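Local coordinates for protein-glutamine gamma-glutamyltransferase (PDB 1G0D), which catalyses the calcium-dependent cross-linking of peptide-bound glutamine to the amino groups of lysines, and to mono- and polyamines, and probably binds GTP, at residues Trp167-Ser172 / Ile477-Pro482; Ser328-Cys333 / Leu558-Ala563; Thr486-Ile491 / Asp547-Cys552. All blocks are in the same frame, centred on the assembly; numbering follows the deposited sequence.

Contact 1 of 3, residues Trp167-Ser172 / Ile477-Pro482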
# COMPACT_ATOMS: atom_id res chain seq x y z
N TRP A 167 -10.35 7.08 -12.31
CA TRP A 167 -11.61 6.85 -11.60
C TRP A 167 -12.77 6.36 -12.42
O TRP A 167 -13.71 5.80 -11.87
CB TRP A 167 -12.06 8.10 -10.89
CG TRP A 167 -12.30 9.17 -11.84
CD1 TRP A 167 -11.44 10.14 -12.21
CD2 TRP A 167 -13.47 9.36 -12.62
NE1 TRP A 167 -11.99 10.93 -13.17
CE2 TRP A 167 -13.25 10.47 -13.45
CE3 TRP A 167 -14.69 8.70 -12.71
CZ2 TRP A 167 -14.19 10.94 -14.33
CZ3 TRP A 167 -15.63 9.16 -13.59
CH2 TRP A 167 -15.38 10.27 -14.39
N ASP A 168 -12.71 6.60 -13.73
CA ASP A 168 -13.78 6.16 -14.63
C ASP A 168 -13.36 4.88 -15.33
O ASP A 168 -14.13 4.29 -16.07
CB ASP A 168 -14.10 7.24 -15.68
CG ASP A 168 -12.84 7.79 -16.35
OD1 ASP A 168 -11.72 7.61 -15.82
OD2 ASP A 168 -12.97 8.43 -17.42
N TYR A 169 -12.14 4.45 -15.09
CA TYR A 169 -11.62 3.26 -15.74
C TYR A 169 -10.58 2.65 -14.79
O TYR A 169 -9.37 2.76 -14.99
CB TYR A 169 -11.02 3.72 -17.09
CG TYR A 169 -10.52 2.67 -18.06
CD1 TYR A 169 -10.55 1.30 -17.76
CD2 TYR A 169 -9.93 3.05 -19.27
CE1 TYR A 169 -9.98 0.34 -18.64
CE2 TYR A 169 -9.35 2.11 -20.15
CZ TYR A 169 -9.37 0.75 -19.83
OH TYR A 169 -8.76 -0.15 -20.68
N ILE A 170 -11.10 2.01 -13.74
CA ILE A 170 -10.32 1.37 -12.68
C ILE A 170 -9.76 -0.00 -13.02
O ILE A 170 -10.48 -0.86 -13.51
CB ILE A 170 -11.17 1.20 -11.41
CG1 ILE A 170 -11.67 2.56 -10.93
CG2 ILE A 170 -10.37 0.50 -10.32
CD1 ILE A 170 -12.49 2.47 -9.72
N ARG A 171 -8.48 -0.20 -12.76
CA ARG A 171 -7.86 -1.49 -13.02
C ARG A 171 -7.32 -2.04 -11.68
O ARG A 171 -7.07 -1.29 -10.74
CB ARG A 171 -6.73 -1.34 -14.06
CG ARG A 171 -5.41 -2.12 -13.76
CD ARG A 171 -4.17 -1.59 -14.58
NE ARG A 171 -3.34 -2.66 -15.16
CZ ARG A 171 -2.01 -2.59 -15.34
NH1 ARG A 171 -1.32 -1.50 -14.98
NH2 ARG A 171 -1.37 -3.63 -15.88
N SER A 172 -7.16 -3.35 -11.61
CA SER A 172 -6.66 -3.97 -10.39
C SER A 172 -5.36 -4.66 -10.61
O SER A 172 -5.15 -5.31 -11.64
CB SER A 172 -7.60 -5.05 -9.89
OG SER A 172 -8.95 -4.76 -10.19
N ILE A 477 -15.94 13.53 -23.21
CA ILE A 477 -14.97 12.78 -24.03
C ILE A 477 -15.27 11.31 -23.87
O ILE A 477 -15.59 10.87 -22.77
CB ILE A 477 -13.51 13.05 -23.58
CG1 ILE A 477 -13.19 14.53 -23.78
CG2 ILE A 477 -12.53 12.24 -24.39
CD1 ILE A 477 -12.16 15.04 -22.85
N LYS A 478 -15.16 10.54 -24.95
CA LYS A 478 -15.47 9.11 -24.86
C LYS A 478 -14.53 8.25 -25.65
O LYS A 478 -14.02 8.66 -26.66
CB LYS A 478 -16.89 8.85 -25.34
CG LYS A 478 -17.59 10.06 -25.94
CD LYS A 478 -19.10 9.99 -25.73
CE LYS A 478 -19.84 10.87 -26.75
NZ LYS A 478 -21.33 10.79 -26.59
N HIS A 479 -14.30 7.03 -25.19
CA HIS A 479 -13.41 6.14 -25.90
C HIS A 479 -13.75 4.68 -25.70
O HIS A 479 -14.37 4.32 -24.70
CB HIS A 479 -11.96 6.42 -25.47
CG HIS A 479 -11.63 5.96 -24.08
ND1 HIS A 479 -11.11 6.81 -23.12
CD2 HIS A 479 -11.68 4.74 -23.49
CE1 HIS A 479 -10.85 6.14 -22.02
NE2 HIS A 479 -11.19 4.87 -22.22
N ALA A 480 -13.31 3.83 -26.64
CA ALA A 480 -13.56 2.38 -26.59
C ALA A 480 -12.49 1.55 -25.87
O ALA A 480 -12.31 0.38 -26.21
CB ALA A 480 -13.72 1.83 -28.01
N GLN A 481 -11.81 2.16 -24.90
CA GLN A 481 -10.73 1.49 -24.15
C GLN A 481 -9.73 0.85 -25.10
O GLN A 481 -9.69 -0.36 -25.23
CB GLN A 481 -11.29 0.42 -23.24
CG GLN A 481 -12.20 0.96 -22.18
CD GLN A 481 -13.09 -0.11 -21.62
OE1 GLN A 481 -14.22 -0.30 -22.09
NE2 GLN A 481 -12.59 -0.83 -20.61
N PRO A 482 -8.88 1.67 -25.74
CA PRO A 482 -7.87 1.19 -26.69
C PRO A 482 -6.79 0.32 -26.12
O PRO A 482 -6.46 0.44 -24.93
CB PRO A 482 -7.26 2.47 -27.22
CG PRO A 482 -7.41 3.42 -26.07
CD PRO A 482 -8.79 3.13 -25.57
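Over one face of the Tyr169 ring lies the aliphatic part of Gln481, a CH-pi contact in which Gln481 CG stands 4.0 Å from the ring centroid and 27° off the normal. The amide beyond it turns its plane almost perpendicular to the ring and brings Gln481 NE2 to 3.5 Å from Tyr169 CE1, while Gln481 CB reaches the phenol oxygen. His479 meets the tyrosine differently: its NE2 comes within 3.7 Å of Tyr169 CD2, which lies at the edge of the imidazole and near its plane. The two aromatic groups therefore touch rim to rim, their planes at 51° and neither over the face of the other. With CG trans to the backbone N (chi1 -174°), Tyr169 carries its ring out from the start of strand 169-176 across to His479 and Gln481, where it also packs on Pro581. His479, Gln481 and Pro581 belong to the GTP site inferred by similarity, so the tyrosine of the catalytic domain probably borders that site. Between these segments the contact consists of van der Waals and CH-pi interactions at the protein surface, and its hold depends on shape and dispersion more than on directed bonds.

Contact 2 of 3, residues Ser328-Cys333 / Leu558-Ala563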
# COMPACT_ATOMS: atom_id res chain seq x y z
N SER A 328 -4.11 17.48 -10.20
CA SER A 328 -4.39 16.23 -9.52
C SER A 328 -3.91 14.98 -10.19
O SER A 328 -4.04 14.82 -11.40
CB SER A 328 -5.89 16.12 -9.26
OG SER A 328 -6.38 17.28 -8.59
N TRP A 329 -3.37 14.08 -9.37
CA TRP A 329 -2.87 12.80 -9.83
C TRP A 329 -4.01 11.91 -10.34
O TRP A 329 -5.15 12.07 -9.89
CB TRP A 329 -2.18 12.10 -8.67
CG TRP A 329 -0.93 12.76 -8.22
CD1 TRP A 329 -0.57 14.08 -8.38
CD2 TRP A 329 0.16 12.13 -7.51
NE1 TRP A 329 0.67 14.31 -7.82
CE2 TRP A 329 1.14 13.13 -7.28
CE3 TRP A 329 0.41 10.83 -7.06
CZ2 TRP A 329 2.34 12.85 -6.60
CZ3 TRP A 329 1.61 10.55 -6.38
CH2 TRP A 329 2.55 11.56 -6.16
N ASN A 330 -3.72 10.98 -11.25
CA ASN A 330 -4.78 10.10 -11.76
C ASN A 330 -5.33 9.25 -10.59
O ASN A 330 -6.52 8.91 -10.53
CB ASN A 330 -4.25 9.18 -12.85
CG ASN A 330 -4.11 9.87 -14.20
OD1 ASN A 330 -4.31 11.09 -14.32
ND2 ASN A 330 -3.75 9.10 -15.22
N PHE A 331 -4.44 8.92 -9.66
CA PHE A 331 -4.79 8.16 -8.45
C PHE A 331 -3.61 8.26 -7.53
O PHE A 331 -2.53 8.67 -7.92
CB PHE A 331 -5.13 6.68 -8.75
CG PHE A 331 -3.93 5.81 -9.02
CD1 PHE A 331 -3.51 5.56 -10.34
CD2 PHE A 331 -3.20 5.27 -7.98
CE1 PHE A 331 -2.37 4.80 -10.61
CE2 PHE A 331 -2.04 4.49 -8.24
CZ PHE A 331 -1.63 4.26 -9.56
N HIS A 332 -3.82 7.92 -6.28
CA HIS A 332 -2.75 7.95 -5.32
C HIS A 332 -3.15 6.99 -4.23
O HIS A 332 -4.30 6.98 -3.80
CB HIS A 332 -2.57 9.34 -4.72
CG HIS A 332 -1.61 9.37 -3.58
ND1 HIS A 332 -0.37 8.76 -3.64
CD2 HIS A 332 -1.69 9.97 -2.36
CE1 HIS A 332 0.28 8.99 -2.50
NE2 HIS A 332 -0.49 9.72 -1.72
N CYS A 333 -2.18 6.22 -3.78
CA CYS A 333 -2.39 5.22 -2.76
C CYS A 333 -1.76 5.50 -1.39
O CYS A 333 -0.71 6.14 -1.27
CB CYS A 333 -1.84 3.89 -3.26
SG CYS A 333 -2.44 3.31 -4.81
N LEU A 558 -0.46 6.28 -20.82
CA LEU A 558 -1.55 7.23 -20.57
C LEU A 558 -1.64 8.46 -21.50
O LEU A 558 -0.65 9.13 -21.80
CB LEU A 558 -1.46 7.73 -19.15
CG LEU A 558 -1.85 6.86 -17.98
CD1 LEU A 558 -1.16 7.44 -16.75
CD2 LEU A 558 -3.40 6.81 -17.81
N ILE A 559 -2.85 8.78 -21.93
CA ILE A 559 -3.06 9.93 -22.78
C ILE A 559 -4.15 10.80 -22.20
O ILE A 559 -5.31 10.40 -22.11
CB ILE A 559 -3.44 9.47 -24.22
CG1 ILE A 559 -2.19 8.93 -24.94
CG2 ILE A 559 -4.06 10.63 -25.01
CD1 ILE A 559 -2.48 8.13 -26.16
N ARG A 560 -3.78 12.01 -21.79
CA ARG A 560 -4.77 12.91 -21.23
C ARG A 560 -5.40 13.74 -22.34
O ARG A 560 -4.72 14.51 -22.99
CB ARG A 560 -4.09 13.84 -20.23
CG ARG A 560 -5.04 14.62 -19.34
CD ARG A 560 -4.24 15.25 -18.22
NE ARG A 560 -3.92 14.28 -17.18
CZ ARG A 560 -3.26 14.57 -16.06
NH1 ARG A 560 -3.02 13.63 -15.15
NH2 ARG A 560 -2.85 15.82 -15.84
N VAL A 561 -6.70 13.57 -22.58
CA VAL A 561 -7.40 14.34 -23.60
C VAL A 561 -8.17 15.44 -22.91
O VAL A 561 -8.77 15.20 -21.86
CB VAL A 561 -8.39 13.46 -24.37
CG1 VAL A 561 -9.14 14.29 -25.41
CG2 VAL A 561 -7.64 12.31 -25.03
N LYS A 562 -8.12 16.66 -23.46
CA LYS A 562 -8.83 17.81 -22.89
C LYS A 562 -9.68 18.51 -23.94
O LYS A 562 -9.34 18.53 -25.11
CB LYS A 562 -7.85 18.83 -22.31
CG LYS A 562 -6.90 18.23 -21.31
CD LYS A 562 -6.02 19.32 -20.72
CE LYS A 562 -5.10 18.79 -19.63
NZ LYS A 562 -4.54 19.92 -18.86
N ALA A 563 -10.79 19.08 -23.55
CA ALA A 563 -11.60 19.75 -24.54
C ALA A 563 -12.07 21.02 -23.90
O ALA A 563 -12.44 21.03 -22.72
CB ALA A 563 -12.78 18.88 -24.95
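Asn330 uses the two ends of its amide on two different side chains of strand 558-566. Its OD1 accepts a hydrogen bond from Arg560 NH1 at 3.0 Å, and its ND2 rests against the methyl groups of Leu558, 3.4 Å from CD1 and 3.5 Å from CD2. The bond is bent: the angle at the hydrogen is 140°, and the donor sits 31° off the carbonyl plane of the amide. Amide and guanidinium planes are turned 45° against each other, and OD1 approaches at the guanidinium edge. Arg560 arrives by an extended chain that bends at its third torsion, which swings the guanidinium toward the corner of the opposite segment. Ser328 O stands farther off, 4.1 Å from Arg560 NH1. The hydroxyl of Ser517 is hydrogen-bonded to each of them and so links the two indirectly.

The backbone turns a corner at Asn330, just where strand 329-339 of the papain-like catalytic core meets the first C-terminal beta-barrel, to which strand 558-566 belongs. Two residues on is His332 of the Cys272-His332-Asp355 catalytic triad, its NE2 hydrogen-bonded to Asp355 OD2, so the Asn330 contact joins the barrel to the strand carrying the catalytic histidine.

Around this first shell, Arg560 is fixed by further partners: NE bonds to Asn579 OD1, a residue of the GTP site inferred by similarity, and NH2 forms a salt bridge with Asp326. Asp326 OD2 also forms a salt bridge with Lys562 NZ, so one carboxylate probably offsets the charge of both basic side chains. Tyr515, important for catalytic activity, bonds through its backbone to Asn330, stacks its ring on Phe331 and lies beside Leu558.

Contact 3 of 3, residues Thr486-Ile491 / Asp547-Cys552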
# COMPACT_ATOMS: atom_id res chain seq x y z
N THR A 486 -2.33 0.22 -30.92
CA THR A 486 -3.29 0.61 -31.94
C THR A 486 -3.60 2.11 -32.10
O THR A 486 -3.41 2.91 -31.18
CB THR A 486 -4.64 -0.16 -31.74
OG1 THR A 486 -5.41 0.46 -30.72
CG2 THR A 486 -4.39 -1.61 -31.32
N ASP A 487 -4.07 2.48 -33.30
CA ASP A 487 -4.47 3.86 -33.56
C ASP A 487 -5.94 3.83 -33.22
O ASP A 487 -6.60 2.85 -33.52
CB ASP A 487 -4.37 4.25 -35.03
CG ASP A 487 -3.15 3.71 -35.72
OD1 ASP A 487 -2.04 3.71 -35.14
OD2 ASP A 487 -3.34 3.30 -36.89
N PHE A 488 -6.48 4.89 -32.65
CA PHE A 488 -7.90 4.83 -32.31
C PHE A 488 -8.55 6.18 -32.34
O PHE A 488 -7.89 7.20 -32.46
CB PHE A 488 -8.06 4.26 -30.89
CG PHE A 488 -7.23 4.99 -29.84
CD1 PHE A 488 -5.92 4.58 -29.56
CD2 PHE A 488 -7.74 6.11 -29.18
CE1 PHE A 488 -5.13 5.29 -28.63
CE2 PHE A 488 -6.95 6.81 -28.27
CZ PHE A 488 -5.65 6.40 -28.00
N ASP A 489 -9.86 6.20 -32.20
CA ASP A 489 -10.57 7.45 -32.19
C ASP A 489 -11.10 7.69 -30.80
O ASP A 489 -11.38 6.74 -30.06
CB ASP A 489 -11.76 7.42 -33.15
CG ASP A 489 -11.40 6.90 -34.52
OD1 ASP A 489 -12.31 6.35 -35.19
OD2 ASP A 489 -10.23 7.04 -34.94
N VAL A 490 -11.21 8.97 -30.45
CA VAL A 490 -11.75 9.43 -29.18
C VAL A 490 -12.80 10.46 -29.58
O VAL A 490 -12.48 11.42 -30.26
CB VAL A 490 -10.69 10.19 -28.32
CG1 VAL A 490 -11.36 10.81 -27.13
CG2 VAL A 490 -9.59 9.25 -27.87
N ILE A 491 -14.05 10.29 -29.17
CA ILE A 491 -15.04 11.29 -29.52
C ILE A 491 -15.18 12.35 -28.44
O ILE A 491 -15.11 12.05 -27.24
CB ILE A 491 -16.41 10.69 -29.76
CG1 ILE A 491 -16.31 9.68 -30.87
CG2 ILE A 491 -17.39 11.75 -30.17
CD1 ILE A 491 -16.16 8.34 -30.31
N ASP A 547 2.34 5.18 -33.91
CA ASP A 547 3.66 5.73 -34.20
C ASP A 547 3.83 7.16 -33.74
O ASP A 547 4.94 7.68 -33.71
CB ASP A 547 3.97 5.63 -35.69
CG ASP A 547 2.72 5.53 -36.53
OD1 ASP A 547 2.37 6.53 -37.20
OD2 ASP A 547 2.09 4.45 -36.52
N ASP A 548 2.72 7.79 -33.38
CA ASP A 548 2.76 9.16 -32.88
C ASP A 548 2.92 9.07 -31.36
O ASP A 548 3.86 9.61 -30.79
CB ASP A 548 1.45 9.90 -33.19
CG ASP A 548 1.35 10.39 -34.65
OD1 ASP A 548 2.40 10.55 -35.31
OD2 ASP A 548 0.20 10.62 -35.11
N TYR A 549 1.99 8.39 -30.70
CA TYR A 549 2.06 8.30 -29.25
C TYR A 549 3.08 7.38 -28.63
O TYR A 549 3.25 7.45 -27.43
CB TYR A 549 0.67 8.06 -28.58
CG TYR A 549 0.04 6.68 -28.73
CD1 TYR A 549 0.68 5.53 -28.26
CD2 TYR A 549 -1.16 6.53 -29.41
CE1 TYR A 549 0.15 4.28 -28.47
CE2 TYR A 549 -1.71 5.28 -29.64
CZ TYR A 549 -1.04 4.16 -29.17
OH TYR A 549 -1.56 2.91 -29.48
N VAL A 550 3.76 6.54 -29.40
CA VAL A 550 4.78 5.69 -28.76
C VAL A 550 5.88 6.61 -28.30
O VAL A 550 6.59 6.34 -27.33
CB VAL A 550 5.50 4.75 -29.70
CG1 VAL A 550 5.47 3.36 -29.14
CG2 VAL A 550 4.94 4.86 -31.07
N ARG A 551 6.03 7.70 -29.03
CA ARG A 551 7.05 8.69 -28.77
C ARG A 551 6.95 9.39 -27.41
O ARG A 551 7.96 9.66 -26.77
CB ARG A 551 7.03 9.73 -29.92
CG ARG A 551 8.05 9.48 -31.04
CD ARG A 551 7.37 9.25 -32.38
NE ARG A 551 6.85 10.49 -32.96
CZ ARG A 551 6.30 10.60 -34.17
NH1 ARG A 551 6.20 9.53 -34.95
NH2 ARG A 551 5.83 11.77 -34.59
N CYS A 552 5.73 9.63 -26.93
CA CYS A 552 5.53 10.39 -25.70
C CYS A 552 5.01 9.66 -24.46
O CYS A 552 5.23 10.09 -23.33
CB CYS A 552 4.59 11.57 -26.01
SG CYS A 552 4.49 12.11 -27.80
O HOH W 1 -0.57 3.97 -37.67
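Thr486 and Tyr549 join the approach to strand 488-496 to the short helix 546-549. The backbones of the two segments stay well separated: the nearest CA atoms, those of Asp487 and Asp547, are 8.4 Å apart. Side chains bridge the interval, Tyr549 foremost among them. Its hydroxyl donates to the carbonyl oxygen of Thr486, with OH and O 2.5 Å apart. This acceptor lies at the edge of the phenol ring, near its plane, while the donor sits 28° off the carbonyl plane. The hydroxyl also takes part in a hydrogen bond with the backbone N of Gly485, so the chain just before the strand grips the phenol oxygen from two points, the N of Gly485 and the carbonyl of Thr486.

Both segments lie in the first C-terminal beta-barrel, where strand 488-496 runs between 473-479 and 536-544, and the helix follows directly on the latter.

Beside the hydroxyl bond, Phe488 CE1 touches Tyr549 CE2 at 3.6 Å. The rings meet obliquely, with planes at 40° and centroids 5.9 Å apart. A chi1 of 53° places the Phe488 ring between its own backbone N and carbonyl carbon, bringing it near the tyrosine, and both rings also pack on Ile559.

Toward the surface, Asp487 OD1 and Asp547 OD2 approach to 4.4 Å. A water oxygen 2.9 Å from Asp547 OD2 can donate to it, and more weakly to Asp487 OD1, though more acceptors surround it than it has protons; it probably eases the repulsion between the carboxylates. Asp487 OD1 has a firmer partner in the backbone N of Tyr546, at the beginning of the helix.

In the fold
Contacts 1 and 2 tie the catalytic core to the first C-terminal beta-barrel, and contact 3 lies within that barrel. The centres of contacts 1 and 2 are about 11 Å apart. From the centre of contact 3 it is about 15 Å to that of contact 1 and about 16 Å to that of contact 2. Along the chain, contact 1 closes before contact 3 opens, while contact 2 spans contact 3 and interleaves with contact 1. Strands 473-479 and 488-496 are neighbours in one sheet, linking contacts 1 and 3 through Lys478 and Ile491; Ile559, on strand 558-566, packs against contact 3. The GTP site inferred by similarity and the catalytic histidine strand are thus connected through one barrel.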